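Local structure of protein UL16 (Human herpesvirus 5 strain ad169, 2WY3) at residues B[20-25]-B[122-127]; B[25-30]-B[127-132]; B[35-40]-B[97-102]. The protein helps the virus escape natural killer cells by retaining ligands of the host receptor KLRK1 inside the cell and blocking that receptor's interaction with ULBP1 and ULBP2. One frame throughout, in Å; residues are numbered along the deposited sequence. Where two conformers were deposited one is given.

The three contacts lie in one beta-sandwich domain, predicted to be extracellular and built of strands and loops alone. Interactions 1 and 2 adjoin: they share Gly25 and Arg127, use the long strand 121-131 in succession, and have centres about 12 Å apart. Interaction 3 belongs to the other sheet, pairing strands 34-41 and 95-102; its centre is about 15 Å from that of interaction 1 and about 12 Å from that of interaction 2. Both of its segments fall between those of the other two contacts along the chain. Leu128 against Ser36 and Glu126 against Cys38 bring the sheets together, so strand 121-131, paired with strand 27-31 in one sheet, packs against strand 34-41 of the other.

Interaction 1: B[20-25]-B[122-127]; sequences ASIHPG and TKIIER
One face of the Arg127 guanidinium is overlaid by Pro24, whose CG sits 3.4 Å above its plane, displaced toward the rim and nearest NH1. At the edge, in the plane, lies water 1, which accepts from Arg127 NH1 at 2.9 Å. Water 1 in turn donates to Ala20 O at 2.6 Å. It donates to Ile22 O as well, and thereby ties the guanidinium to the loop backbone at Ala20 and Ile22. A bend at chi3 (-70°) sets NE, which forms a salt bridge with Asp113 on strand 110-118, while NH2 makes a weak bond to Leu19 O. Segment 20-25 belongs to the loop that leads into edge strand 27-31 of an immunoglobulin-like sandwich; it lies across the last strand, 121-131, at a corner that this strand turns at Ile125. There Gly25 N donates to Ile124 O (2.9 Å), and Pro24 CA also approaches this oxygen, at 3.3 Å. Water 2 links His23 O to Ile124 N. Next to the proline, Ile124 is gripped by two apolar neighbours: its CD1 meets Ile22 CB at 3.7 Å, and its CG2 touches Pro24 CB at 3.9 Å. Ile22 extends further to Thr122, crossing that side chain at about a right angle, with CD1 3.6 Å from Thr122 O.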
ATOM      1  N   ALA B  20      -1.655   8.183  25.340  1.00 21.33           N
ATOM      2  CA  ALA B  20      -0.661   9.240  25.157  1.00 26.45           C
ATOM      3  C   ALA B  20       0.710   8.870  25.733  1.00 28.38           C
ATOM      4  O   ALA B  20       1.739   9.168  25.125  1.00 33.77           O
ATOM      5  CB  ALA B  20      -1.152  10.562  25.747  1.00 28.44           C
ATOM      6  N   SER B  21       0.712   8.223  26.896  1.00 22.23           N
ATOM      7  CA  SER B  21       1.951   7.891  27.603  1.00 24.27           C
ATOM      8  C   SER B  21       2.658   6.607  27.143  1.00 27.72           C
ATOM      9  O   SER B  21       3.783   6.327  27.564  1.00 28.17           O
ATOM     10  CB  SER B  21       1.705   7.842  29.120  1.00 29.26           C
ATOM     11  OG  SER B  21       0.843   6.762  29.458  1.00 33.74           O
ATOM     12  N   ILE B  22       2.013   5.828  26.285  1.00 21.05           N
ATOM     13  CA  ILE B  22       2.631   4.604  25.786  1.00 18.08           C
ATOM     14  C   ILE B  22       3.715   4.943  24.761  1.00 17.43           C
ATOM     15  O   ILE B  22       3.504   5.789  23.899  1.00 17.35           O
ATOM     16  CB  ILE B  22       1.565   3.681  25.143  1.00 22.09           C
ATOM     17  CG1 ILE B  22       0.618   3.160  26.232  1.00 25.92           C
ATOM     18  CG2 ILE B  22       2.228   2.517  24.383  1.00 20.77           C
ATOM     19  CD1 ILE B  22      -0.567   2.368  25.692  1.00 25.51           C
ATOM     20  N   HIS B  23       4.881   4.308  24.882  1.00 19.15           N
ATOM     21  CA  HIS B  23       5.971   4.501  23.920  1.00 17.48           C
ATOM     22  C   HIS B  23       5.696   3.693  22.659  1.00 17.88           C
ATOM     23  O   HIS B  23       5.657   2.463  22.717  1.00 18.21           O
ATOM     24  CB  HIS B  23       7.293   4.020  24.532  1.00 18.85           C
ATOM     25  CG  HIS B  23       8.494   4.338  23.695  1.00 21.91           C
ATOM     26  ND1 HIS B  23       9.070   3.420  22.843  1.00 24.30           N
ATOM     27  CD2 HIS B  23       9.232   5.469  23.588  1.00 22.20           C
ATOM     28  CE1 HIS B  23      10.103   3.979  22.231  1.00 23.96           C
ATOM     29  NE2 HIS B  23      10.221   5.221  22.662  1.00 27.44           N
ATOM     30  N   PRO B  24       5.530   4.371  21.515  1.00 15.78           N
ATOM     31  CA  PRO B  24       5.221   3.660  20.265  1.00 13.87           C
ATOM     32  C   PRO B  24       6.453   3.000  19.664  1.00 17.17           C
ATOM     33  O   PRO B  24       7.575   3.465  19.881  1.00 16.87           O
ATOM     34  CB  PRO B  24       4.746   4.779  19.318  1.00 16.70           C
ATOM     35  CG  PRO B  24       4.447   5.948  20.212  1.00 27.35           C
ATOM     36  CD  PRO B  24       5.438   5.832  21.344  1.00 19.96           C
ATOM     37  N   GLY B  25       6.242   1.940  18.896  1.00 14.75           N
ATOM     38  CA  GLY B  25       7.343   1.270  18.231  1.00 16.23           C
ATOM     39  C   GLY B  25       8.029   2.165  17.203  1.00 19.54           C
ATOM     40  O   GLY B  25       9.233   2.071  16.976  1.00 19.03           O
ATOM     41  N   THR B 122      -1.689  -3.002  26.413  1.00 25.81           N
ATOM     42  CA  THR B 122      -1.819  -2.279  25.151  1.00 22.92           C
ATOM     43  C   THR B 122      -0.465  -1.779  24.647  1.00 21.11           C
ATOM     44  O   THR B 122       0.278  -1.108  25.374  1.00 20.99           O
ATOM     45  CB  THR B 122      -2.802  -1.102  25.295  1.00 28.01           C
ATOM     46  OG1 THR B 122      -4.080  -1.604  25.709  1.00 32.80           O
ATOM     47  CG2 THR B 122      -2.960  -0.379  23.976  1.00 22.29           C
ATOM     48  N   LYS B 123      -0.144  -2.121  23.400  1.00 17.68           N
ATOM     49  CA  LYS B 123       1.063  -1.613  22.741  1.00 18.71           C
ATOM     50  C   LYS B 123       0.657  -0.715  21.595  1.00 17.88           C
ATOM     51  O   LYS B 123      -0.427  -0.874  21.029  1.00 16.84           O
ATOM     52  CB  LYS B 123       1.884  -2.765  22.161  1.00 19.79           C
ATOM     53  CG  LYS B 123       2.092  -3.915  23.124  1.00 27.55           C
ATOM     54  CD  LYS B 123       2.949  -3.495  24.297  1.00 38.12           C
ATOM     55  CE  LYS B 123       4.423  -3.501  23.938  1.00 51.82           C
ATOM     56  NZ  LYS B 123       5.280  -3.311  25.147  1.00 58.06           N
ATOM     57  N   ILE B 124       1.524   0.230  21.243  1.00 13.85           N
ATOM     58  CA  ILE B 124       1.304   1.014  20.047  1.00 12.58           C
ATOM     59  C   ILE B 124       2.419   0.690  19.081  1.00 13.55           C
ATOM     60  O   ILE B 124       3.585   0.998  19.345  1.00 16.23           O
ATOM     61  CB  ILE B 124       1.287   2.527  20.330  1.00 14.11           C
ATOM     62  CG1 ILE B 124       0.097   2.872  21.233  1.00 18.43           C
ATOM     63  CG2 ILE B 124       1.197   3.288  19.010  1.00 12.59           C
ATOM     64  CD1 ILE B 124       0.103   4.327  21.757  1.00 18.47           C
ATOM     65  N   ILE B 125       2.093   0.011  17.990  1.00 13.05           N
ATOM     66  CA  ILE B 125       3.181  -0.416  17.100  1.00 13.78           C
ATOM     67  C   ILE B 125       3.653   0.727  16.211  1.00 15.04           C
ATOM     68  O   ILE B 125       4.820   0.784  15.808  1.00 16.37           O
ATOM     69  CB  ILE B 125       2.821  -1.663  16.275  1.00 20.48           C
ATOM     70  CG1 ILE B 125       1.686  -1.374  15.299  1.00 23.43           C
ATOM     71  CG2 ILE B 125       2.447  -2.817  17.196  1.00 22.80           C
ATOM     72  CD1 ILE B 125       1.431  -2.544  14.349  1.00 29.89           C
ATOM     73  N   GLU B 126       2.750   1.652  15.926  1.00 11.78           N
ATOM     74  CA  GLU B 126       3.103   2.831  15.130  1.00 14.43           C
ATOM     75  C   GLU B 126       2.182   3.981  15.458  1.00 18.56           C
ATOM     76  O   GLU B 126       0.980   3.792  15.632  1.00 13.73           O
ATOM     77  CB  GLU B 126       3.013   2.516  13.631  1.00 18.95           C
ATOM     78  CG  GLU B 126       3.419   3.681  12.744  1.00 22.59           C
ATOM     79  CD  GLU B 126       3.522   3.314  11.260  1.00 33.60           C
ATOM     80  OE1 GLU B 126       3.628   2.110  10.913  1.00 26.73           O
ATOM     81  OE2 GLU B 126       3.495   4.250  10.437  1.00 33.29           O
ATOM     82  N   ARG B 127       2.753   5.174  15.543  1.00 12.37           N
ATOM     83  CA  ARG B 127       1.983   6.377  15.827  1.00 12.99           C
ATOM     84  C   ARG B 127       2.238   7.376  14.715  1.00 16.79           C
ATOM     85  O   ARG B 127       3.389   7.638  14.354  1.00 17.80           O
ATOM     86  CB  ARG B 127       2.404   6.973  17.175  1.00 13.06           C
ATOM     87  CG  ARG B 127       1.925   8.425  17.401  1.00 13.23           C
ATOM     88  CD  ARG B 127       2.282   8.858  18.818  1.00 17.79           C
ATOM     89  NE  ARG B 127       1.466   8.159  19.812  1.00 16.63           N
ATOM     90  CZ  ARG B 127       1.724   8.134  21.115  1.00 19.92           C
ATOM     91  NH1 ARG B 127       2.806   8.741  21.602  1.00 22.69           N
ATOM     92  NH2 ARG B 127       0.905   7.487  21.932  1.00 22.01           N
TER
HETATM   93  O   HOH W   1       4.136   8.586  24.175  0.94 30.51           O
HETATM   94  O   HOH W   2       4.104   0.305  22.522  1.00 18.82           O

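Interaction 2: B[25-30]-B[127-132]; sequences GETWTL and RLYVRL
Leu128 lays its CD1 methyl over the centre of the Trp28 ring system, 3.6 Å above the plane, in a CH-pi contact with the two side chains set at a slant. Trp28 CG occupies the crowded position between the backbone N and the carbonyl carbon (chi1 59°). The indole lies near strand 121-131, with its CD1 by Arg127 O and its CE2 by Leu128 CD1. Its NE1 bonds to Glu126 OE2, which helps to fix the rotation of the ring. Leu30 CG meets the same Leu128 methyl at 3.8 Å, so CD1 touches both Trp28 and Leu30. This pairing is a parallel ladder between the first strand of the six-stranded sheet, 27-31, and the last strand of the chain, 121-131, an arrangement found in V-type immunoglobulin domains, where strand A' runs beside strand G. Arg127, Tyr129 and Arg131 donate through their backbone N-H groups to Glu26, Trp28 and Leu30, and Trp28 and Leu30 donate in return to Arg127 and Tyr129; the straightest of these bonds is Tyr129 N to Trp28 O (2.8 Å, 172°). Side chains alternate between the two faces. On the face of Trp28, Leu128 and Val130 turn toward strand 34-41, touching Ser36 and Cys34, while Trp28 and Leu30 also pack on another protein chain. On the opposite face the threonines flank the longer side chains. Thr29 OG1 rests 3.6 Å from Tyr129 CB, crossing the tyrosine at a slant. Thr27, deposited in two conformers, lies beside the Arg127 chain in the one given, a doubtful contact. Farther along, Arg131 NH1 donates to Val130 O (3.1 Å) from above the carbonyl plane.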
ATOM      1  N   GLY B  25       6.242   1.940  18.896  1.00 14.75           N
ATOM      2  CA  GLY B  25       7.343   1.270  18.231  1.00 16.23           C
ATOM      3  C   GLY B  25       8.029   2.165  17.203  1.00 19.54           C
ATOM      4  O   GLY B  25       9.233   2.071  16.976  1.00 19.03           O
ATOM      5  N   GLU B  26       7.254   3.049  16.586  1.00 16.60           N
ATOM      6  CA  GLU B  26       7.757   3.966  15.566  1.00 13.98           C
ATOM      7  C   GLU B  26       6.793   5.153  15.607  1.00 18.58           C
ATOM      8  O   GLU B  26       5.605   4.967  15.836  1.00 16.13           O
ATOM      9  CB  GLU B  26       7.694   3.317  14.186  1.00 16.10           C
ATOM     10  CG  GLU B  26       8.060   4.247  13.051  1.00 39.05           C
ATOM     11  CD  GLU B  26       8.179   3.534  11.716  1.00 52.23           C
ATOM     12  OE1 GLU B  26       7.997   2.295  11.665  1.00 45.07           O
ATOM     13  OE2 GLU B  26       8.463   4.222  10.714  1.00 67.78           O
ATOM     14  N   THR B  27       7.293   6.360  15.346  0.61 15.43           N
ATOM     15  CA  THR B  27       6.450   7.556  15.447  0.61 18.24           C
ATOM     16  C   THR B  27       6.933   8.661  14.502  0.61 20.60           C
ATOM     17  O   THR B  27       8.134   8.944  14.429  0.61 19.92           O
ATOM     18  CB  THR B  27       6.394   8.051  16.907  0.61 19.98           C
ATOM     19  OG1 THR B  27       5.528   9.187  17.018  0.61 18.16           O
ATOM     20  CG2 THR B  27       7.791   8.403  17.406  0.61 20.83           C
ATOM     21  N   TRP B  28       6.003   9.263  13.762  1.00 14.55           N
ATOM     22  CA  TRP B  28       6.345  10.264  12.757  1.00 15.54           C
ATOM     23  C   TRP B  28       5.168  11.171  12.483  1.00 15.86           C
ATOM     24  O   TRP B  28       4.081  10.958  13.033  1.00 15.82           O
ATOM     25  CB  TRP B  28       6.837   9.595  11.474  1.00 18.55           C
ATOM     26  CG  TRP B  28       5.848   8.677  10.848  1.00 22.77           C
ATOM     27  CD1 TRP B  28       5.230   7.602  11.430  1.00 27.63           C
ATOM     28  CD2 TRP B  28       5.369   8.736   9.507  1.00 23.92           C
ATOM     29  NE1 TRP B  28       4.391   6.992  10.526  1.00 28.48           N
ATOM     30  CE2 TRP B  28       4.463   7.668   9.335  1.00 25.02           C
ATOM     31  CE3 TRP B  28       5.629   9.581   8.427  1.00 27.76           C
ATOM     32  CZ2 TRP B  28       3.802   7.437   8.134  1.00 29.74           C
ATOM     33  CZ3 TRP B  28       4.975   9.345   7.231  1.00 29.25           C
ATOM     34  CH2 TRP B  28       4.073   8.282   7.095  1.00 34.73           C
ATOM     35  N   THR B  29       5.402  12.207  11.674  1.00 13.83           N
ATOM     36  CA  THR B  29       4.416  13.267  11.437  1.00 14.44           C
ATOM     37  C   THR B  29       4.305  13.488   9.931  1.00 21.14           C
ATOM     38  O   THR B  29       5.324  13.484   9.222  1.00 18.38           O
ATOM     39  CB  THR B  29       4.847  14.612  12.108  1.00 14.60           C
ATOM     40  OG1 THR B  29       4.962  14.442  13.523  1.00 16.51           O
ATOM     41  CG2 THR B  29       3.838  15.733  11.819  1.00 17.47           C
ATOM     42  N   LEU B  30       3.073  13.637   9.441  1.00 15.85           N
ATOM     43  CA  LEU B  30       2.833  14.034   8.050  1.00 16.94           C
ATOM     44  C   LEU B  30       2.121  15.375   8.032  1.00 20.22           C
ATOM     45  O   LEU B  30       1.219  15.595   8.827  1.00 17.31           O
ATOM     46  CB  LEU B  30       1.922  13.022   7.351  1.00 15.04           C
ATOM     47  CG  LEU B  30       2.630  11.752   6.904  1.00 19.78           C
ATOM     48  CD1 LEU B  30       1.610  10.723   6.430  1.00 23.74           C
ATOM     49  CD2 LEU B  30       3.619  12.102   5.787  1.00 24.88           C
ATOM     50  N   ARG B 127       2.753   5.174  15.543  1.00 12.37           N
ATOM     51  CA  ARG B 127       1.983   6.377  15.827  1.00 12.99           C
ATOM     52  C   ARG B 127       2.238   7.376  14.715  1.00 16.79           C
ATOM     53  O   ARG B 127       3.389   7.638  14.354  1.00 17.80           O
ATOM     54  CB  ARG B 127       2.404   6.973  17.175  1.00 13.06           C
ATOM     55  CG  ARG B 127       1.925   8.425  17.401  1.00 13.23           C
ATOM     56  CD  ARG B 127       2.282   8.858  18.818  1.00 17.79           C
ATOM     57  NE  ARG B 127       1.466   8.159  19.812  1.00 16.63           N
ATOM     58  CZ  ARG B 127       1.724   8.134  21.115  1.00 19.92           C
ATOM     59  NH1 ARG B 127       2.806   8.741  21.602  1.00 22.69           N
ATOM     60  NH2 ARG B 127       0.905   7.487  21.932  1.00 22.01           N
ATOM     61  N   LEU B 128       1.161   7.918  14.148  1.00 11.17           N
ATOM     62  CA  LEU B 128       1.294   8.922  13.101  1.00 10.57           C
ATOM     63  C   LEU B 128       0.586  10.191  13.547  1.00 16.77           C
ATOM     64  O   LEU B 128      -0.593  10.153  13.899  1.00 13.78           O
ATOM     65  CB  LEU B 128       0.664   8.422  11.796  1.00 10.21           C
ATOM     66  CG  LEU B 128       0.471   9.514  10.745  1.00 12.57           C
ATOM     67  CD1 LEU B 128       1.849   9.957  10.205  1.00 14.92           C
ATOM     68  CD2 LEU B 128      -0.461   9.027   9.622  1.00 17.49           C
ATOM     69  N   TYR B 129       1.316  11.304  13.553  1.00 10.66           N
ATOM     70  CA  TYR B 129       0.691  12.607  13.745  1.00 12.77           C
ATOM     71  C   TYR B 129       0.359  13.199  12.379  1.00 13.62           C
ATOM     72  O   TYR B 129       1.184  13.158  11.465  1.00 15.42           O
ATOM     73  CB  TYR B 129       1.641  13.544  14.480  1.00 13.66           C
ATOM     74  CG  TYR B 129       1.781  13.249  15.959  1.00 16.82           C
ATOM     75  CD1 TYR B 129       0.829  13.702  16.867  1.00 16.52           C
ATOM     76  CD2 TYR B 129       2.883  12.551  16.444  1.00 13.79           C
ATOM     77  CE1 TYR B 129       0.971  13.459  18.228  1.00 15.27           C
ATOM     78  CE2 TYR B 129       3.032  12.296  17.820  1.00 15.69           C
ATOM     79  CZ  TYR B 129       2.065  12.756  18.692  1.00 18.45           C
ATOM     80  OH  TYR B 129       2.179  12.514  20.042  1.00 16.47           O
ATOM     81  N   VAL B 130      -0.843  13.758  12.261  1.00 13.08           N
ATOM     82  CA  VAL B 130      -1.320  14.373  11.018  1.00 12.91           C
ATOM     83  C   VAL B 130      -1.594  15.850  11.263  1.00 14.86           C
ATOM     84  O   VAL B 130      -2.283  16.207  12.223  1.00 14.24           O
ATOM     85  CB  VAL B 130      -2.603  13.689  10.539  1.00 15.30           C
ATOM     86  CG1 VAL B 130      -3.238  14.465   9.382  1.00 18.28           C
ATOM     87  CG2 VAL B 130      -2.306  12.220  10.159  1.00 15.74           C
ATOM     88  N   ARG B 131      -1.037  16.700  10.404  1.00 18.38           N
ATOM     89  CA  ARG B 131      -1.183  18.148  10.530  1.00 18.49           C
ATOM     90  C   ARG B 131      -1.632  18.707   9.193  1.00 18.95           C
ATOM     91  O   ARG B 131      -1.446  18.070   8.177  1.00 20.78           O
ATOM     92  CB  ARG B 131       0.156  18.763  10.925  1.00 19.06           C
ATOM     93  CG  ARG B 131       0.643  18.284  12.285  1.00 17.62           C
ATOM     94  CD  ARG B 131      -0.276  18.860  13.373  1.00 17.94           C
ATOM     95  NE  ARG B 131       0.220  18.558  14.719  1.00 25.64           N
ATOM     96  CZ  ARG B 131      -0.222  17.564  15.484  1.00 25.04           C
ATOM     97  NH1 ARG B 131      -1.181  16.740  15.048  1.00 16.70           N
ATOM     98  NH2 ARG B 131       0.309  17.383  16.689  1.00 24.70           N
ATOM     99  N   LEU B 132      -2.234  19.893   9.199  1.00 18.71           N
ATOM    100  CA  LEU B 132      -2.595  20.538   7.946  1.00 19.14           C
ATOM    101  C   LEU B 132      -1.322  20.908   7.197  1.00 22.28           C
ATOM    102  O   LEU B 132      -0.246  20.990   7.791  1.00 25.92           O
ATOM    103  CB  LEU B 132      -3.427  21.792   8.217  1.00 22.10           C
ATOM    104  CG  LEU B 132      -4.746  21.604   8.971  1.00 25.66           C
ATOM    105  CD1 LEU B 132      -5.437  22.952   9.159  1.00 34.21           C
ATOM    106  CD2 LEU B 132      -5.656  20.644   8.224  1.00 26.39           C
TER

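Interaction 3: B[35-40]-B[97-102]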
ATOM      1  N   ILE B  35      -2.104   9.193   5.638  1.00 15.66           N
ATOM      2  CA  ILE B  35      -2.014   7.802   5.217  1.00 13.16           C
ATOM      3  C   ILE B  35      -1.179   7.052   6.252  1.00 15.68           C
ATOM      4  O   ILE B  35       0.025   7.279   6.380  1.00 18.15           O
ATOM      5  CB  ILE B  35      -1.334   7.671   3.843  1.00 16.87           C
ATOM      6  CG1 ILE B  35      -2.178   8.373   2.775  1.00 19.51           C
ATOM      7  CG2 ILE B  35      -1.121   6.188   3.488  1.00 22.84           C
ATOM      8  CD1 ILE B  35      -1.547   8.339   1.381  1.00 22.07           C
ATOM      9  N   SER B  36      -1.851   6.180   6.993  1.00 17.87           N
ATOM     10  CA  SER B  36      -1.216   5.311   7.965  1.00 16.43           C
ATOM     11  C   SER B  36      -1.333   3.882   7.469  1.00 16.29           C
ATOM     12  O   SER B  36      -2.422   3.438   7.087  1.00 19.60           O
ATOM     13  CB  SER B  36      -1.922   5.487   9.317  1.00 23.51           C
ATOM     14  OG  SER B  36      -1.877   4.318  10.110  1.00 24.33           O
ATOM     15  N   ILE B  37      -0.207   3.180   7.429  1.00 16.36           N
ATOM     16  CA  ILE B  37      -0.178   1.787   6.992  1.00 15.46           C
ATOM     17  C   ILE B  37       0.593   0.982   8.038  1.00 21.33           C
ATOM     18  O   ILE B  37       1.822   1.002   8.062  1.00 21.11           O
ATOM     19  CB  ILE B  37       0.507   1.637   5.622  1.00 14.73           C
ATOM     20  CG1 ILE B  37      -0.149   2.587   4.607  1.00 17.64           C
ATOM     21  CG2 ILE B  37       0.433   0.176   5.163  1.00 18.05           C
ATOM     22  CD1 ILE B  37       0.603   2.739   3.271  1.00 18.32           C
ATOM     23  N   CYS B  38      -0.124   0.281   8.905  1.00 17.90           N
ATOM     24  CA  CYS B  38       0.520  -0.412  10.010  0.75 20.45           C
ATOM     25  C   CYS B  38       0.716  -1.901   9.762  1.00 17.32           C
ATOM     26  O   CYS B  38      -0.153  -2.563   9.211  1.00 18.25           O
ATOM     27  CB  CYS B  38      -0.270  -0.157  11.270  0.75 16.95           C
ATOM     28  SG  CYS B  38      -0.151   1.611  11.687  0.75 21.93           S
ATOM     29  N   TYR B  39       1.870  -2.393  10.188  1.00 15.79           N
ATOM     30  CA  TYR B  39       2.392  -3.688   9.798  1.00 16.58           C
ATOM     31  C   TYR B  39       2.313  -4.675  10.954  1.00 18.32           C
ATOM     32  O   TYR B  39       2.977  -4.489  11.982  1.00 21.01           O
ATOM     33  CB  TYR B  39       3.850  -3.424   9.420  1.00 16.69           C
ATOM     34  CG  TYR B  39       4.626  -4.499   8.721  1.00 18.13           C
ATOM     35  CD1 TYR B  39       4.931  -4.382   7.367  1.00 22.42           C
ATOM     36  CD2 TYR B  39       5.127  -5.587   9.411  1.00 18.70           C
ATOM     37  CE1 TYR B  39       5.686  -5.338   6.714  1.00 21.66           C
ATOM     38  CE2 TYR B  39       5.888  -6.557   8.763  1.00 20.36           C
ATOM     39  CZ  TYR B  39       6.161  -6.422   7.414  1.00 19.48           C
ATOM     40  OH  TYR B  39       6.920  -7.373   6.769  1.00 24.38           O
ATOM     41  N   TYR B  40       1.498  -5.716  10.796  1.00 12.59           N
ATOM     42  CA  TYR B  40       1.271  -6.702  11.858  1.00 12.79           C
ATOM     43  C   TYR B  40       1.696  -8.091  11.405  1.00 20.29           C
ATOM     44  O   TYR B  40       1.110  -8.646  10.480  1.00 22.33           O
ATOM     45  CB  TYR B  40      -0.225  -6.794  12.183  1.00 13.26           C
ATOM     46  CG  TYR B  40      -0.834  -5.604  12.895  1.00 18.60           C
ATOM     47  CD1 TYR B  40      -1.080  -5.639  14.267  1.00 15.73           C
ATOM     48  CD2 TYR B  40      -1.199  -4.464  12.187  1.00 16.29           C
ATOM     49  CE1 TYR B  40      -1.670  -4.559  14.914  1.00 16.45           C
ATOM     50  CE2 TYR B  40      -1.768  -3.381  12.820  1.00 18.19           C
ATOM     51  CZ  TYR B  40      -1.997  -3.423  14.181  1.00 16.89           C
ATOM     52  OH  TYR B  40      -2.577  -2.344  14.797  1.00 18.68           O
ATOM     53  N   LYS B  97      -1.710  -5.803   6.982  1.00 16.43           N
ATOM     54  CA  LYS B  97      -1.539  -4.358   7.098  1.00 16.78           C
ATOM     55  C   LYS B  97      -2.888  -3.710   7.342  1.00 18.73           C
ATOM     56  O   LYS B  97      -3.883  -4.082   6.711  1.00 20.24           O
ATOM     57  CB  LYS B  97      -0.937  -3.794   5.816  1.00 19.27           C
ATOM     58  CG  LYS B  97       0.546  -4.087   5.653  1.00 25.94           C
ATOM     59  CD  LYS B  97       1.013  -3.692   4.260  1.00 27.75           C
ATOM     60  CE  LYS B  97       2.523  -3.799   4.132  1.00 34.05           C
ATOM     61  NZ  LYS B  97       2.936  -3.635   2.714  1.00 32.07           N
ATOM     62  N   LEU B  98      -2.926  -2.747   8.258  1.00 15.93           N
ATOM     63  CA  LEU B  98      -4.121  -1.934   8.436  1.00 16.99           C
ATOM     64  C   LEU B  98      -3.892  -0.592   7.744  1.00 15.80           C
ATOM     65  O   LEU B  98      -2.923   0.113   8.045  1.00 17.45           O
ATOM     66  CB  LEU B  98      -4.405  -1.705   9.926  1.00 16.30           C
ATOM     67  CG  LEU B  98      -4.779  -2.916  10.784  1.00 19.08           C
ATOM     68  CD1 LEU B  98      -5.347  -2.458  12.120  1.00 18.11           C
ATOM     69  CD2 LEU B  98      -5.783  -3.805  10.056  1.00 21.69           C
ATOM     70  N   TYR B  99      -4.787  -0.236   6.828  1.00 16.58           N
ATOM     71  CA  TYR B  99      -4.680   1.014   6.081  1.00 17.01           C
ATOM     72  C   TYR B  99      -5.699   2.013   6.568  1.00 20.29           C
ATOM     73  O   TYR B  99      -6.889   1.711   6.613  1.00 18.26           O
ATOM     74  CB  TYR B  99      -4.958   0.774   4.591  1.00 17.73           C
ATOM     75  CG  TYR B  99      -3.848   0.090   3.852  1.00 18.76           C
ATOM     76  CD1 TYR B  99      -3.006   0.811   3.010  1.00 20.86           C
ATOM     77  CD2 TYR B  99      -3.636  -1.278   3.989  1.00 18.35           C
ATOM     78  CE1 TYR B  99      -1.986   0.189   2.319  1.00 18.99           C
ATOM     79  CE2 TYR B  99      -2.606  -1.909   3.302  1.00 19.87           C
ATOM     80  CZ  TYR B  99      -1.787  -1.162   2.468  1.00 17.94           C
ATOM     81  OH  TYR B  99      -0.759  -1.767   1.787  1.00 26.22           O
ATOM     82  N   THR B 100      -5.233   3.204   6.928  1.00 17.20           N
ATOM     83  CA  THR B 100      -6.121   4.311   7.245  1.00 16.91           C
ATOM     84  C   THR B 100      -5.718   5.504   6.388  1.00 19.00           C
ATOM     85  O   THR B 100      -4.674   6.115   6.618  1.00 21.31           O
ATOM     86  CB  THR B 100      -6.024   4.708   8.737  1.00 18.90           C
ATOM     87  OG1 THR B 100      -6.219   3.541   9.561  1.00 19.89           O
ATOM     88  CG2 THR B 100      -7.080   5.770   9.075  1.00 20.48           C
ATOM     89  N   SER B 101      -6.536   5.819   5.391  1.00 15.50           N
ATOM     90  CA  SER B 101      -6.296   6.974   4.530  1.00 15.47           C
ATOM     91  C   SER B 101      -7.523   7.867   4.589  1.00 20.20           C
ATOM     92  O   SER B 101      -8.641   7.400   4.410  1.00 19.52           O
ATOM     93  CB  SER B 101      -6.026   6.516   3.087  1.00 21.10           C
ATOM     94  OG  SER B 101      -5.885   7.622   2.210  1.00 26.56           O
ATOM     95  N   ARG B 102      -7.314   9.153   4.844  1.00 18.27           N
ATOM     96  CA  ARG B 102      -8.422  10.080   4.993  1.00 18.28           C
ATOM     97  C   ARG B 102      -8.061  11.411   4.378  1.00 18.91           C
ATOM     98  O   ARG B 102      -6.880  11.752   4.277  1.00 19.53           O
ATOM     99  CB  ARG B 102      -8.716  10.315   6.483  1.00 19.41           C
ATOM    100  CG  ARG B 102      -8.662   9.070   7.343  1.00 20.11           C
ATOM    101  CD  ARG B 102      -9.028   9.405   8.788  1.00 23.34           C
ATOM    102  NE  ARG B 102     -10.470   9.374   9.010  1.00 20.46           N
ATOM    103  CZ  ARG B 102     -11.075   9.783  10.122  1.00 24.02           C
ATOM    104  NH1 ARG B 102     -10.371  10.302  11.125  1.00 20.28           N
ATOM    105  NH2 ARG B 102     -12.395   9.690  10.226  1.00 25.20           N
TER
HETATM  106  O   HOH W   3      -3.732   2.409   9.777  1.00 16.77           O
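Ile37 places CG2 over one face of the Tyr99 ring, 3.7 Å above the plane and offset toward the rim, a CH-pi contact in which CG1 also meets Tyr99 CD1 at 3.7 Å. CG2 stands anti to the backbone N (CG1 at chi1 -53°), and the same methyl also touches Lys97 CD. On the opposite face of the sheet, Tyr40 CE2 touches Leu98 CG at 3.7 Å. Backbone bonds set Ile37 opposite Tyr99, while Tyr40 reaches Leu98 diagonally: Ser36 and Thr100 exchange nearly straight bonds, both 2.8 Å between the N of one and the O of the other, and Cys38 and Leu98 exchange two that are more bent, 2.9 Å each. Water 3 adds a polar link between the strands, lying 2.7 Å from Ser36 OG and 2.7 Å from Thr100 OG1 and donating to Leu98 O at 3.0 Å. Farther out, Trp65 NE1 bonds to Thr100 OG1, and Tyr40 OH to Leu115 O. The hydroxyls of Tyr39 and Tyr99 each bond to an acidic side chain of another protein chain, so the face bearing Ile37 belongs to the interface. Cys38, on the inner face, forms a disulfide with Cys114. Such a bridge spanning the core from one sheet to the other, here from strand 34-41 to strand 110-118, is as in immunoglobulin domains, where it joins strands B and F.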